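Local coordinates for protein Xaa-Pro aminopeptidase (PDB 4RGZ) that probably acts as a zinc-dependent aminopeptidase or prolidase of the M24B family, hydrolysing peptide bonds that precede proline, at residues S201-A206 against S213-R218. Numbering follows the deposited sequence.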
loop_
_atom_site.group_PDB
_atom_site.type_symbol
_atom_site.label_atom_id
_atom_site.label_comp_id
_atom_site.label_asym_id
_atom_site.label_seq_id
_atom_site.Cartn_x
_atom_site.Cartn_y
_atom_site.Cartn_z
ATOM N N SER A 201 -16.452 -14.122 -9.616
ATOM C CA SER A 201 -17.252 -15.297 -9.943
ATOM C C SER A 201 -18.546 -14.942 -10.662
ATOM O O SER A 201 -19.167 -13.927 -10.354
ATOM C CB SER A 201 -17.561 -16.098 -8.687
ATOM O OG SER A 201 -18.418 -15.369 -7.832
ATOM N N GLY A 202 -18.971 -15.802 -11.589
ATOM C CA GLY A 202 -20.166 -15.560 -12.373
ATOM C C GLY A 202 -20.149 -14.167 -12.967
ATOM O O GLY A 202 -19.155 -13.793 -13.590
ATOM N N PRO A 203 -21.230 -13.371 -12.752
ATOM C CA PRO A 203 -21.319 -12.044 -13.416
ATOM C C PRO A 203 -20.223 -11.072 -12.964
ATOM O O PRO A 203 -19.835 -10.187 -13.725
ATOM C CB PRO A 203 -22.704 -11.533 -13.013
ATOM C CG PRO A 203 -23.467 -12.754 -12.595
ATOM C CD PRO A 203 -22.457 -13.678 -11.980
ATOM N N ASN A 204 -19.702 -11.266 -11.749
ATOM C CA ASN A 204 -18.602 -10.429 -11.245
ATOM C C ASN A 204 -17.334 -10.544 -12.054
ATOM O O ASN A 204 -16.532 -9.588 -12.101
ATOM C CB ASN A 204 -18.315 -10.690 -9.776
ATOM C CG ASN A 204 -19.382 -10.129 -8.899
ATOM O OD1 ASN A 204 -19.705 -10.680 -7.856
ATOM N ND2 ASN A 204 -19.979 -9.024 -9.339
ATOM N N GLY A 205 -17.150 -11.685 -12.714
ATOM C CA GLY A 205 -16.002 -11.822 -13.609
ATOM C C GLY A 205 -15.939 -10.867 -14.782
ATOM O O GLY A 205 -14.906 -10.754 -15.432
ATOM N N ALA A 206 -17.048 -10.192 -15.067
ATOM C CA ALA A 206 -17.213 -9.419 -16.303
ATOM C C ALA A 206 -16.576 -8.083 -16.137
ATOM O O ALA A 206 -16.437 -7.332 -17.089
ATOM C CB ALA A 206 -18.698 -9.242 -16.636
ATOM N N SER A 213 -16.204 -9.951 -3.248
ATOM C CA SER A 213 -17.355 -9.639 -2.410
ATOM C C SER A 213 -17.826 -10.885 -1.658
ATOM O O SER A 213 -17.153 -11.926 -1.729
ATOM C CB SER A 213 -18.481 -9.081 -3.271
ATOM O OG SER A 213 -19.105 -10.140 -3.973
ATOM N N HIS A 214 -18.970 -10.777 -0.967
ATOM C CA HIS A 214 -19.578 -11.918 -0.249
ATOM C C HIS A 214 -20.259 -12.932 -1.143
ATOM O O HIS A 214 -20.705 -13.995 -0.684
ATOM C CB HIS A 214 -20.545 -11.431 0.836
ATOM C CG HIS A 214 -19.907 -10.496 1.842
ATOM N ND1 HIS A 214 -19.467 -9.257 1.510
ATOM C CD2 HIS A 214 -19.608 -10.667 3.182
ATOM C CE1 HIS A 214 -18.935 -8.663 2.593
ATOM N NE2 HIS A 214 -19.006 -9.525 3.612
ATOM N N ARG A 215 -20.338 -12.636 -2.433
ATOM C CA ARG A 215 -21.006 -13.522 -3.342
ATOM C C ARG A 215 -20.399 -14.922 -3.246
ATOM O O ARG A 215 -19.200 -15.080 -3.428
ATOM C CB ARG A 215 -20.905 -12.968 -4.758
ATOM C CG ARG A 215 -21.615 -13.825 -5.778
ATOM C CD ARG A 215 -21.313 -13.378 -7.213
ATOM N NE ARG A 215 -22.149 -14.112 -8.172
ATOM C CZ ARG A 215 -22.006 -15.405 -8.444
ATOM N NH1 ARG A 215 -21.031 -16.119 -7.874
ATOM N NH2 ARG A 215 -22.819 -15.992 -9.291
ATOM N N LYS A 216 -21.213 -15.931 -2.971
ATOM C CA LYS A 216 -20.721 -17.302 -2.948
ATOM C C LYS A 216 -20.556 -17.954 -4.323
ATOM O O LYS A 216 -21.386 -17.773 -5.229
ATOM C CB LYS A 216 -21.567 -18.169 -2.041
ATOM C CG LYS A 216 -21.193 -18.046 -0.567
ATOM C CD LYS A 216 -22.397 -18.241 0.313
ATOM C CE LYS A 216 -22.040 -18.545 1.766
ATOM N NZ LYS A 216 -21.586 -17.316 2.476
ATOM N N ILE A 217 -19.466 -18.701 -4.482
ATOM C CA ILE A 217 -19.236 -19.485 -5.684
ATOM C C ILE A 217 -20.196 -20.667 -5.667
ATOM O O ILE A 217 -20.310 -21.352 -4.642
ATOM C CB ILE A 217 -17.756 -19.941 -5.786
ATOM C CG1 ILE A 217 -16.940 -18.891 -6.533
ATOM C CG2 ILE A 217 -17.615 -21.268 -6.525
ATOM C CD1 ILE A 217 -16.620 -17.648 -5.741
ATOM N N ARG A 218 -20.886 -20.886 -6.788
ATOM C CA ARG A 218 -21.864 -21.972 -6.893
ATOM C C ARG A 218 -21.761 -22.627 -8.265
ATOM O O ARG A 218 -21.098 -22.092 -9.161
ATOM C CB ARG A 218 -23.308 -21.455 -6.639
ATOM C CG ARG A 218 -23.916 -20.738 -7.853
ATOM C CD ARG A 218 -24.879 -19.608 -7.510
ATOM N NE ARG A 218 -24.201 -18.461 -6.899
ATOM C CZ ARG A 218 -24.815 -17.421 -6.329
ATOM N NH1 ARG A 218 -26.146 -17.356 -6.306
ATOM N NH2 ARG A 218 -24.090 -16.444 -5.788
#
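With CG anti to the backbone N (chi1 -179°) and the chain extended as far as NE, R215 reaches S201, whose OG sits between its own backbone N and carbonyl carbon (chi1 67°). S201 ends strand 198-201, and R215 lies in the loop that leads on to the antiparallel strand 222-231 in the pita-bread fold of the M24 metallopeptidases, away from the zinc site; the loop folds back so that its later part, 213-218, lies against the end of the first strand and the start of the 3-10 segment 203-206. NH1 of R215 gives S201 OG a weak hydrogen bond, 2.7 Å long but bent to 119° at the hydrogen. S201 O and G202 CA lie over one face of the guanidinium, near its rim, while NH2 of R218 sits 3.5 Å above the centre of the opposite face. R218 NH2 is also bonded in the carbonyl plane to a lone pair of K216 O. The stronger partner of R215 is D221, which forms a salt bridge with NH2 and also accepts from the backbone N of R218. Shortening R215 to an alanine is likely to leave D221 without its salt-bridge mate and open a gap beside S201 OG and P203 CD. The P203 ring crosses the arginine at about a right angle, with CD 3.6 Å from NH2. At the base of the arginine, S213 OG accepts from R215 N in an ST turn. Beside the polar pair, the terminal CD1 of I217 packs 3.5 Å from S201 CB.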